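Local coordinates for hypothetical protein (Archaeoglobus fulgidus, PDB 2OGK) that is of unknown function, belongs to an archaeal family that resembles RNA-binding proteins in structure, and has a low likelihood of binding RNA itself, at residues L86-E92 / R132-I136; F36-S41 / Y53-E57; I82-L86 / A139-C143. One frame throughout, in Å; residues are numbered along the deposited sequence.

Contact 1. Residues L86-E92 / R132-I136; sequences LEDRIDE and REKVI
Arg132, in the first turn of helix 132-142, pins down the loop that leads from helix 79-84 to strand 95-101. Its guanidinium sits among acceptors of segment 86-92 and meets them at its edge. Two nitrogens grip one carboxylate oxygen side-on: NE of Arg132 lies 3.1 Å from OE2 of Glu87, and NH2 of Arg132 bonds to the same OE2. The carboxylate and guanidinium planes are 37° apart, yet OE2 stays almost in the guanidinium plane. The end-on edge holds the backbone. NH1 of Arg132 is 2.9 Å from O of Ile90, standing above the carbonyl plane, and NH2 of Arg132 reaches that O of Ile90 at 3.0 Å with a smaller tilt. The Arg132 chain starts with CG anti to the backbone N (chi1 178°) and bends at chi2 (72°), which swings its end over to the loop. Beside this polar group the packing is apolar. CD1 of Leu86 touches CD1 of Ile136 at 3.7 Å, and CG2 of Ile90 faces CG1 of Val135 at 4.3 Å. OE2 of Glu87 also takes a hydrogen bond from Tyr47 of the second subunit, and Glu92 makes a salt bridge to Arg99 of that subunit. Within the chain, Asp91 bonds to His97. All three guanidinium nitrogens thus have an acceptor in the loop. The buried arginine is fixed in rotation by a charged side chain and a main-chain carbonyl together, and the Glu87 carboxylate probably offsets its charge at the subunit boundary.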
# COMPACT_ATOMS: atom_id res chain seq x y z
N LEU D 86 12.21 7.99 -4.94
CA LEU D 86 11.34 7.28 -5.89
C LEU D 86 11.35 5.77 -5.74
O LEU D 86 10.31 5.12 -5.80
CB LEU D 86 11.76 7.60 -7.32
CG LEU D 86 11.28 8.89 -7.98
CD1 LEU D 86 11.97 9.06 -9.33
CD2 LEU D 86 9.76 8.86 -8.14
N GLU D 87 12.55 5.23 -5.56
CA GLU D 87 12.76 3.80 -5.43
C GLU D 87 12.07 3.17 -4.20
O GLU D 87 11.89 1.96 -4.14
CB GLU D 87 14.27 3.54 -5.43
CG GLU D 87 14.69 2.16 -5.86
CD GLU D 87 14.71 1.97 -7.36
OE1 GLU D 87 15.44 2.71 -8.06
OE2 GLU D 87 14.01 1.08 -7.85
N ASP D 88 11.67 4.00 -3.23
CA ASP D 88 10.98 3.50 -2.02
C ASP D 88 9.50 3.85 -1.98
O ASP D 88 8.83 3.57 -0.99
CB ASP D 88 11.61 4.08 -0.76
CG ASP D 88 13.08 3.78 -0.66
OD1 ASP D 88 13.45 2.58 -0.66
OD2 ASP D 88 13.86 4.75 -0.56
N ARG D 89 9.01 4.48 -3.05
CA ARG D 89 7.62 4.90 -3.15
C ARG D 89 6.88 4.07 -4.15
O ARG D 89 5.67 3.89 -4.05
CB ARG D 89 7.52 6.35 -3.62
CG ARG D 89 8.49 7.26 -2.96
CD ARG D 89 8.46 8.64 -3.55
NE ARG D 89 8.84 9.56 -2.49
CZ ARG D 89 8.04 9.84 -1.48
NH1 ARG D 89 6.84 9.29 -1.42
NH2 ARG D 89 8.47 10.61 -0.49
N ILE D 90 7.61 3.59 -5.15
CA ILE D 90 7.01 2.77 -6.20
C ILE D 90 7.17 1.30 -5.86
O ILE D 90 8.28 0.80 -5.74
CB ILE D 90 7.66 3.07 -7.57
CG1 ILE D 90 7.51 4.57 -7.89
CG2 ILE D 90 7.04 2.17 -8.65
CD1 ILE D 90 8.23 5.04 -9.13
N ASP D 91 6.05 0.61 -5.67
CA ASP D 91 6.10 -0.81 -5.36
C ASP D 91 6.23 -1.62 -6.63
O ASP D 91 6.29 -1.07 -7.72
CB ASP D 91 4.86 -1.27 -4.58
CG ASP D 91 3.56 -0.86 -5.23
OD1 ASP D 91 3.46 -0.85 -6.48
OD2 ASP D 91 2.62 -0.56 -4.45
N GLU D 92 6.25 -2.93 -6.47
CA GLU D 92 6.39 -3.83 -7.59
C GLU D 92 5.14 -3.91 -8.47
O GLU D 92 5.14 -4.56 -9.50
CB GLU D 92 6.83 -5.18 -7.05
CG GLU D 92 8.16 -5.00 -6.28
CD GLU D 92 8.64 -6.23 -5.51
OE1 GLU D 92 9.78 -6.69 -5.79
OE2 GLU D 92 7.91 -6.71 -4.62
N ARG D 132 10.49 -1.99 -14.47
CA ARG D 132 10.82 -1.15 -13.33
C ARG D 132 11.58 0.03 -13.91
O ARG D 132 11.37 1.20 -13.55
CB ARG D 132 11.73 -1.93 -12.37
CG ARG D 132 12.21 -1.18 -11.15
CD ARG D 132 11.10 -1.00 -10.19
NE ARG D 132 11.50 -0.36 -8.94
CZ ARG D 132 10.68 -0.14 -7.92
NH1 ARG D 132 9.41 -0.54 -7.99
NH2 ARG D 132 11.10 0.49 -6.83
N GLU D 133 12.48 -0.29 -14.83
CA GLU D 133 13.32 0.70 -15.49
C GLU D 133 12.50 1.74 -16.24
O GLU D 133 12.60 2.94 -15.96
CB GLU D 133 14.30 0.01 -16.44
N LYS D 134 11.70 1.29 -17.19
CA LYS D 134 10.91 2.23 -17.96
C LYS D 134 9.97 3.01 -17.02
O LYS D 134 9.70 4.19 -17.24
CB LYS D 134 10.13 1.47 -19.07
N VAL D 135 9.51 2.35 -15.96
CA VAL D 135 8.59 2.94 -15.00
C VAL D 135 9.19 4.06 -14.17
O VAL D 135 8.61 5.14 -14.06
CB VAL D 135 8.02 1.87 -14.04
CG1 VAL D 135 7.29 2.54 -12.88
CG2 VAL D 135 7.08 0.95 -14.81
N ILE D 136 10.34 3.79 -13.58
CA ILE D 136 11.04 4.76 -12.73
C ILE D 136 11.46 5.98 -13.57
O ILE D 136 11.42 7.12 -13.10
CB ILE D 136 12.25 4.04 -12.06
CG1 ILE D 136 12.49 4.57 -10.64
CG2 ILE D 136 13.46 4.11 -12.98
CD1 ILE D 136 13.28 5.87 -10.56

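Contact 2. Residues F36-S41 / Y53-E57; sequences FEIAVS and YLEVE
Val56 holds CG1 anti to its backbone N (chi1 178°) and CG2 beside that N, and both methyls face segment 36-41. The closest apolar partner of CG2 of Val56 is CG1 of Ile38, whose chi1 of -67° puts CG1 beside its own backbone N. That of CG1 of Val56 is CD1 of Phe36, 3.8 Å away, and the two side chains cross at about a right angle. Further along, CD2 of Leu54 lies 3.6 Å from CG2 of Val40. These two side chains run side by side and point the same way. The segments belong to the beta hairpin of strands 39-44 and 50-58, at one margin of the antiparallel sheet. Ala39 and Glu55 form a hydrogen-bonded pair, with N of Ala39 3.1 Å from O of Glu55 and a weak return bond. Val40 and Leu54 are a non-hydrogen-bonded pair. Ser41 and Tyr53 are again hydrogen-bonded: N of Tyr53 gives a nearly straight bond (172°) to O of Ser41 at 3.1 Å. On their face of the sheet, OG of Ser41 lies at the edge of the Tyr53 ring, 3.8 Å from CD2 of Tyr53. Helix 21-29 packs on the other face, where its Ile28 touches both Phe36 and Val56.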
# COMPACT_ATOMS: atom_id res chain seq x y z
N PHE D 36 -14.99 17.20 -7.21
CA PHE D 36 -14.78 15.76 -7.13
C PHE D 36 -15.74 15.02 -6.21
O PHE D 36 -16.37 15.62 -5.33
CB PHE D 36 -13.33 15.48 -6.72
CG PHE D 36 -12.97 15.95 -5.34
CD1 PHE D 36 -13.12 15.11 -4.24
CD2 PHE D 36 -12.46 17.24 -5.15
CE1 PHE D 36 -12.77 15.54 -2.97
CE2 PHE D 36 -12.11 17.68 -3.87
CZ PHE D 36 -12.25 16.83 -2.78
N GLU D 37 -15.85 13.70 -6.43
CA GLU D 37 -16.71 12.83 -5.64
C GLU D 37 -15.88 12.21 -4.51
O GLU D 37 -14.69 12.48 -4.42
CB GLU D 37 -17.29 11.72 -6.53
CG GLU D 37 -18.67 11.23 -6.12
CD GLU D 37 -19.78 12.18 -6.55
OE1 GLU D 37 -19.63 13.41 -6.38
OE2 GLU D 37 -20.82 11.69 -7.04
N ILE D 38 -16.52 11.39 -3.66
CA ILE D 38 -15.84 10.71 -2.54
C ILE D 38 -16.64 9.52 -2.00
O ILE D 38 -17.63 9.70 -1.30
CB ILE D 38 -15.59 11.67 -1.33
CG1 ILE D 38 -14.57 12.75 -1.71
CG2 ILE D 38 -15.10 10.88 -0.12
CD1 ILE D 38 -14.02 13.53 -0.53
N ALA D 39 -16.20 8.30 -2.32
CA ALA D 39 -16.89 7.09 -1.86
C ALA D 39 -16.67 6.91 -0.37
O ALA D 39 -15.59 7.20 0.15
CB ALA D 39 -16.37 5.87 -2.61
N VAL D 40 -17.70 6.42 0.32
CA VAL D 40 -17.62 6.23 1.76
C VAL D 40 -17.97 4.82 2.24
O VAL D 40 -19.15 4.43 2.28
CB VAL D 40 -18.53 7.23 2.52
CG1 VAL D 40 -18.27 7.13 4.00
CG2 VAL D 40 -18.28 8.64 2.03
N SER D 41 -16.95 4.05 2.60
CA SER D 41 -17.12 2.69 3.10
C SER D 41 -17.03 2.71 4.62
O SER D 41 -16.77 3.75 5.23
CB SER D 41 -16.04 1.78 2.53
OG SER D 41 -16.03 0.53 3.20
N TYR D 53 -13.90 4.83 5.86
CA TYR D 53 -12.90 4.98 4.80
C TYR D 53 -13.36 5.96 3.73
O TYR D 53 -14.51 5.92 3.29
CB TYR D 53 -12.63 3.63 4.13
CG TYR D 53 -12.17 2.54 5.07
CD1 TYR D 53 -11.09 2.73 5.94
CD2 TYR D 53 -12.78 1.28 5.06
CE1 TYR D 53 -10.61 1.70 6.75
CE2 TYR D 53 -12.31 0.24 5.86
CZ TYR D 53 -11.23 0.45 6.71
OH TYR D 53 -10.76 -0.59 7.48
N LEU D 54 -12.45 6.84 3.31
CA LEU D 54 -12.77 7.84 2.30
C LEU D 54 -11.80 7.80 1.14
O LEU D 54 -10.62 8.09 1.32
CB LEU D 54 -12.72 9.24 2.92
CG LEU D 54 -13.68 9.51 4.07
CD1 LEU D 54 -13.58 10.97 4.48
CD2 LEU D 54 -15.10 9.15 3.64
N GLU D 55 -12.28 7.45 -0.05
CA GLU D 55 -11.40 7.40 -1.22
C GLU D 55 -11.93 8.19 -2.41
O GLU D 55 -13.11 8.13 -2.73
CB GLU D 55 -11.14 5.96 -1.66
CG GLU D 55 -9.92 5.86 -2.59
CD GLU D 55 -9.98 4.66 -3.53
OE1 GLU D 55 -10.88 4.62 -4.41
OE2 GLU D 55 -9.11 3.77 -3.41
N VAL D 56 -11.03 8.92 -3.05
CA VAL D 56 -11.34 9.73 -4.23
C VAL D 56 -10.49 9.16 -5.36
O VAL D 56 -9.27 9.09 -5.23
CB VAL D 56 -10.93 11.20 -4.02
CG1 VAL D 56 -11.21 12.01 -5.28
CG2 VAL D 56 -11.66 11.78 -2.83
N GLU D 57 -11.12 8.73 -6.45
CA GLU D 57 -10.37 8.18 -7.58
C GLU D 57 -10.57 8.96 -8.89
O GLU D 57 -11.69 9.19 -9.32
CB GLU D 57 -10.74 6.71 -7.80
CG GLU D 57 -10.04 6.08 -8.98
CD GLU D 57 -10.60 4.72 -9.36
OE1 GLU D 57 -10.32 3.73 -8.66
OE2 GLU D 57 -11.34 4.66 -10.36

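Contact 3. Residues I82-L86 / A139-C143; sequences ILSTL and ARELC
Leu83, Leu86 and Cys143 carry most of this contact, and all of it is apolar. CD2 of Leu83 lies 3.7 Å from SG of Cys143 and equally close to its CB. The branch point adds to this, with CG of Leu83 3.8 Å from CB of Cys143. The same CD2 of Leu83 also touches the aliphatic start of Arg140, 3.9 Å from its CG. Here the last turn of helix 79-84 and the residues after it pack against the C-terminal part of helix 132-142. No hydrogen bond joins the two segments. Leu86 fills the next place along, with its two methyls divided between neighbouring residues. CD1 of Leu86 rests 3.8 Å from CA of Arg140, and CD2 of Leu86 is 3.9 Å from CB of Ala139. The Leu86 and Arg140 side chains cross at about a right angle. With an alanine in place of Leu83, Cys143 and the CG of Arg140 would probably lose their shared methyl partner and a gap would open between the helices. Behind this layer Ala139 and Leu142 touch Leu125 of strand 118-126, and O of Leu142 accepts a hydrogen bond from NE1 of Trp68.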
# COMPACT_ATOMS: atom_id res chain seq x y z
N ILE D 82 10.56 13.66 -3.22
CA ILE D 82 9.81 12.64 -3.91
C ILE D 82 10.76 12.02 -4.95
O ILE D 82 10.78 10.79 -5.14
CB ILE D 82 8.60 13.23 -4.66
CG1 ILE D 82 7.67 13.95 -3.68
CG2 ILE D 82 7.86 12.14 -5.39
CD1 ILE D 82 6.85 13.05 -2.81
N LEU D 83 11.54 12.89 -5.59
CA LEU D 83 12.51 12.50 -6.61
C LEU D 83 13.68 11.64 -6.15
O LEU D 83 14.06 10.69 -6.84
CB LEU D 83 13.10 13.75 -7.27
CG LEU D 83 12.70 14.10 -8.70
CD1 LEU D 83 13.87 14.81 -9.32
CD2 LEU D 83 12.35 12.85 -9.53
N SER D 84 14.26 11.98 -5.01
CA SER D 84 15.39 11.23 -4.49
C SER D 84 14.98 9.94 -3.79
O SER D 84 15.83 9.10 -3.50
CB SER D 84 16.20 12.09 -3.53
OG SER D 84 15.35 12.64 -2.54
N THR D 85 13.68 9.79 -3.53
CA THR D 85 13.18 8.62 -2.82
C THR D 85 12.20 7.77 -3.63
O THR D 85 11.47 6.93 -3.07
CB THR D 85 12.52 9.05 -1.51
OG1 THR D 85 11.47 9.99 -1.79
CG2 THR D 85 13.54 9.71 -0.61
N LEU D 86 12.21 7.99 -4.94
CA LEU D 86 11.34 7.28 -5.89
C LEU D 86 11.35 5.77 -5.74
O LEU D 86 10.31 5.12 -5.80
CB LEU D 86 11.76 7.60 -7.32
CG LEU D 86 11.28 8.89 -7.98
CD1 LEU D 86 11.97 9.06 -9.33
CD2 LEU D 86 9.76 8.86 -8.14
N ALA D 139 8.28 8.05 -13.95
CA ALA D 139 7.97 8.72 -12.69
C ALA D 139 8.92 9.87 -12.49
O ALA D 139 8.51 10.95 -12.09
CB ALA D 139 8.09 7.75 -11.53
N ARG D 140 10.19 9.66 -12.79
CA ARG D 140 11.15 10.72 -12.65
C ARG D 140 10.77 11.92 -13.56
O ARG D 140 11.11 13.07 -13.26
CB ARG D 140 12.54 10.20 -13.00
CG ARG D 140 13.63 11.22 -12.83
CD ARG D 140 14.98 10.59 -13.06
NE ARG D 140 15.29 9.61 -12.03
CZ ARG D 140 15.74 8.39 -12.27
NH1 ARG D 140 15.93 7.99 -13.52
NH2 ARG D 140 16.00 7.57 -11.26
N GLU D 141 10.07 11.64 -14.65
CA GLU D 141 9.63 12.69 -15.58
C GLU D 141 8.49 13.45 -14.93
O GLU D 141 8.51 14.68 -14.86
CB GLU D 141 9.17 12.08 -16.91
N LEU D 142 7.49 12.71 -14.47
CA LEU D 142 6.32 13.29 -13.83
C LEU D 142 6.66 14.40 -12.85
O LEU D 142 5.83 15.26 -12.55
CB LEU D 142 5.54 12.19 -13.11
CG LEU D 142 4.15 11.96 -13.67
CD1 LEU D 142 4.16 12.07 -15.17
CD2 LEU D 142 3.71 10.59 -13.22
N CYS D 143 7.87 14.36 -12.32
CA CYS D 143 8.30 15.38 -11.40
C CYS D 143 8.85 16.54 -12.26
O CYS D 143 9.96 17.04 -12.04
CB CYS D 143 9.36 14.80 -10.46
SG CYS D 143 8.72 13.33 -9.54

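How the contacts relate
From the N terminus, contact 2 comes first. It closes a short hairpin loop between strands 39-44 and 50-58 and is complete before the other two begin. Contact 3 then opens at the end of helix 79-84 and closes near the C terminus, on helix 132-142. Contact 1 lies within that span, joining the following loop to the start of the same helix. Contacts 1 and 3 share Leu86, and their centres are 9 Å apart. Together they fasten both ends of helix 132-142 to the chain around residues 82-92. Contact 2 lies on the opposite side of the chain's centre, its centre 26 Å from each of theirs, and ties a sheet margin instead.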